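Local coordinates for protein type II restriction enzyme AgeI (Thalassobius gelatinovorus, PDB 5DWA) that recognises the double-stranded DNA sequence 5'-ACCGGT-3' and cuts it after the first A, leaving fragments with 5'-phosphates, at residues Ala61-Leu66 against Tyr240-Ser245. Sequence-based numbering, arbitrary orientation.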
loop_
_atom_site.group_PDB
_atom_site.type_symbol
_atom_site.label_atom_id
_atom_site.label_comp_id
_atom_site.label_asym_id
_atom_site.label_seq_id
_atom_site.Cartn_x
_atom_site.Cartn_y
_atom_site.Cartn_z
ATOM N N ALA A 61 5.465 28.188 8.575
ATOM C CA ALA A 61 4.672 27.530 7.553
ATOM C C ALA A 61 4.277 26.146 8.038
ATOM O O ALA A 61 4.927 25.584 8.925
ATOM C CB ALA A 61 5.439 27.445 6.249
ATOM N N ASN A 62 3.211 25.609 7.465
ATOM C CA ASN A 62 2.795 24.248 7.749
ATOM C C ASN A 62 3.799 23.284 7.112
ATOM O O ASN A 62 3.928 23.229 5.890
ATOM C CB ASN A 62 1.370 24.015 7.227
ATOM C CG ASN A 62 0.815 22.654 7.604
ATOM O OD1 ASN A 62 1.565 21.725 7.913
ATOM N ND2 ASN A 62 -0.510 22.531 7.585
ATOM N N PRO A 63 4.521 22.517 7.946
ATOM C CA PRO A 63 5.550 21.628 7.400
ATOM C C PRO A 63 4.972 20.659 6.375
ATOM O O PRO A 63 5.567 20.401 5.333
ATOM C CB PRO A 63 6.062 20.884 8.640
ATOM C CG PRO A 63 5.771 21.810 9.784
ATOM C CD PRO A 63 4.467 22.471 9.416
ATOM N N SER A 64 3.783 20.154 6.662
ATOM C CA SER A 64 3.131 19.226 5.747
ATOM C C SER A 64 2.855 19.887 4.393
ATOM O O SER A 64 2.970 19.240 3.351
ATOM C CB SER A 64 1.839 18.697 6.362
ATOM O OG SER A 64 1.290 17.647 5.591
ATOM N N ASP A 65 2.514 21.175 4.414
ATOM C CA ASP A 65 2.301 21.927 3.177
ATOM C C ASP A 65 3.611 22.166 2.431
ATOM O O ASP A 65 3.635 22.149 1.203
ATOM C CB ASP A 65 1.616 23.273 3.461
ATOM C CG ASP A 65 0.124 23.135 3.704
ATOM O OD1 ASP A 65 -0.356 22.007 3.923
ATOM O OD2 ASP A 65 -0.572 24.170 3.681
ATOM N N LEU A 66 4.708 22.368 3.160
ATOM C CA LEU A 66 5.993 22.528 2.495
ATOM C C LEU A 66 6.371 21.239 1.782
ATOM O O LEU A 66 6.921 21.257 0.687
ATOM C CB LEU A 66 7.091 22.919 3.480
ATOM C CG LEU A 66 6.985 24.314 4.093
ATOM C CD1 LEU A 66 8.062 24.502 5.143
ATOM C CD2 LEU A 66 7.114 25.370 3.000
ATOM N N TYR A 240 3.023 16.558 11.895
ATOM C CA TYR A 240 3.624 17.838 11.550
ATOM C C TYR A 240 2.782 18.549 10.506
ATOM O O TYR A 240 3.258 19.424 9.784
ATOM C CB TYR A 240 5.064 17.637 11.078
ATOM C CG TYR A 240 5.883 16.962 12.150
ATOM C CD1 TYR A 240 6.106 15.586 12.122
ATOM C CD2 TYR A 240 6.375 17.688 13.227
ATOM C CE1 TYR A 240 6.838 14.959 13.130
ATOM C CE2 TYR A 240 7.099 17.068 14.236
ATOM C CZ TYR A 240 7.326 15.704 14.176
ATOM O OH TYR A 240 8.036 15.080 15.181
ATOM N N ASN A 241 1.517 18.153 10.438
ATOM C CA ASN A 241 0.527 18.939 9.719
ATOM C C ASN A 241 -0.159 19.833 10.732
ATOM O O ASN A 241 -0.873 19.335 11.598
ATOM C CB ASN A 241 -0.487 18.033 9.019
ATOM C CG ASN A 241 -1.414 18.794 8.089
ATOM O OD1 ASN A 241 -1.670 19.980 8.284
ATOM N ND2 ASN A 241 -1.919 18.110 7.064
ATOM N N LEU A 242 0.049 21.147 10.634
ATOM C CA LEU A 242 -0.557 22.066 11.596
ATOM C C LEU A 242 -2.094 22.003 11.607
ATOM O O LEU A 242 -2.719 22.473 12.556
ATOM C CB LEU A 242 -0.101 23.499 11.323
ATOM C CG LEU A 242 1.410 23.724 11.386
ATOM C CD1 LEU A 242 1.750 25.207 11.187
ATOM C CD2 LEU A 242 1.975 23.196 12.701
ATOM N N ARG A 243 -2.697 21.419 10.568
ATOM C CA ARG A 243 -4.155 21.247 10.518
ATOM C C ARG A 243 -4.673 19.999 11.226
ATOM O O ARG A 243 -5.878 19.864 11.441
ATOM C CB ARG A 243 -4.640 21.219 9.069
ATOM C CG ARG A 243 -4.434 22.531 8.355
ATOM C CD ARG A 243 -5.173 22.563 7.030
ATOM N NE ARG A 243 -4.659 23.658 6.226
ATOM C CZ ARG A 243 -3.513 23.600 5.550
ATOM N NH1 ARG A 243 -2.780 22.487 5.568
ATOM N NH2 ARG A 243 -3.092 24.646 4.858
ATOM N N THR A 244 -3.773 19.085 11.586
ATOM C CA THR A 244 -4.169 17.907 12.338
ATOM C C THR A 244 -4.758 18.347 13.670
ATOM O O THR A 244 -4.186 19.199 14.349
ATOM C CB THR A 244 -2.974 16.959 12.600
ATOM O OG1 THR A 244 -2.373 16.574 11.355
ATOM C CG2 THR A 244 -3.430 15.721 13.361
ATOM N N SER A 245 -5.908 17.785 14.031
ATOM C CA SER A 245 -6.492 18.075 15.332
ATOM C C SER A 245 -5.820 17.220 16.393
ATOM O O SER A 245 -5.783 15.999 16.271
ATOM C CB SER A 245 -7.998 17.823 15.329
ATOM O OG SER A 245 -8.648 18.707 14.435
#
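The side-chain oxygen of N62 is gripped from two sides: L242 N donates to N62 OD1 at 3.2 Å, and S64 N reaches the same oxygen at 3.0 Å from the opposite face of the amide plane. The second bond makes N62 the N-cap of helix 63-78. Its CG stands anti to the backbone N, beside the carbonyl carbon; asparagine suits the place because its carbonyl oxygen caps the helix while its NH2 can donate to the loop. N62 ND2 donates almost straight to N241 OD1 (2.9 Å, N-H...O 178°), the two amide planes lying 60° apart. On its other face N241 OD1 takes R243 N, closing an Asx turn over the start of the type I turn 241-244. This turn opens the loop that leaves strand 236-239 of the mixed sheet in this PD-(D/E)XK nuclease, so the contact joins the first turn of helix 63-78 to the loop at the end of that strand. The amide of S64 also gives a weak bond to Y240 O. P63, whose ring nitrogen has no hydrogen to offer and is well suited to a first helical turn, sets CD 3.8 Å from L242 CG; the P63 ring also touches F51 of helix 43-57. S64 is small enough for its CB to lie 3.6 Å from N241 CB, and its OG bonds to L197 O and N211. N241 ND2 in turn donates to the carbonyls of D198 and N211. Farther along, the extended R243 arm brings its guanidinium end-on to D65, NH1 to OD1 and NH2 to OD2 (2.8 Å), both on the syn sides, with the two planes 25° apart. The carboxylate near the helix N-terminus would probably also be favoured by the helix dipole, and D65 OD1 accepts a further bond from N211 ND2.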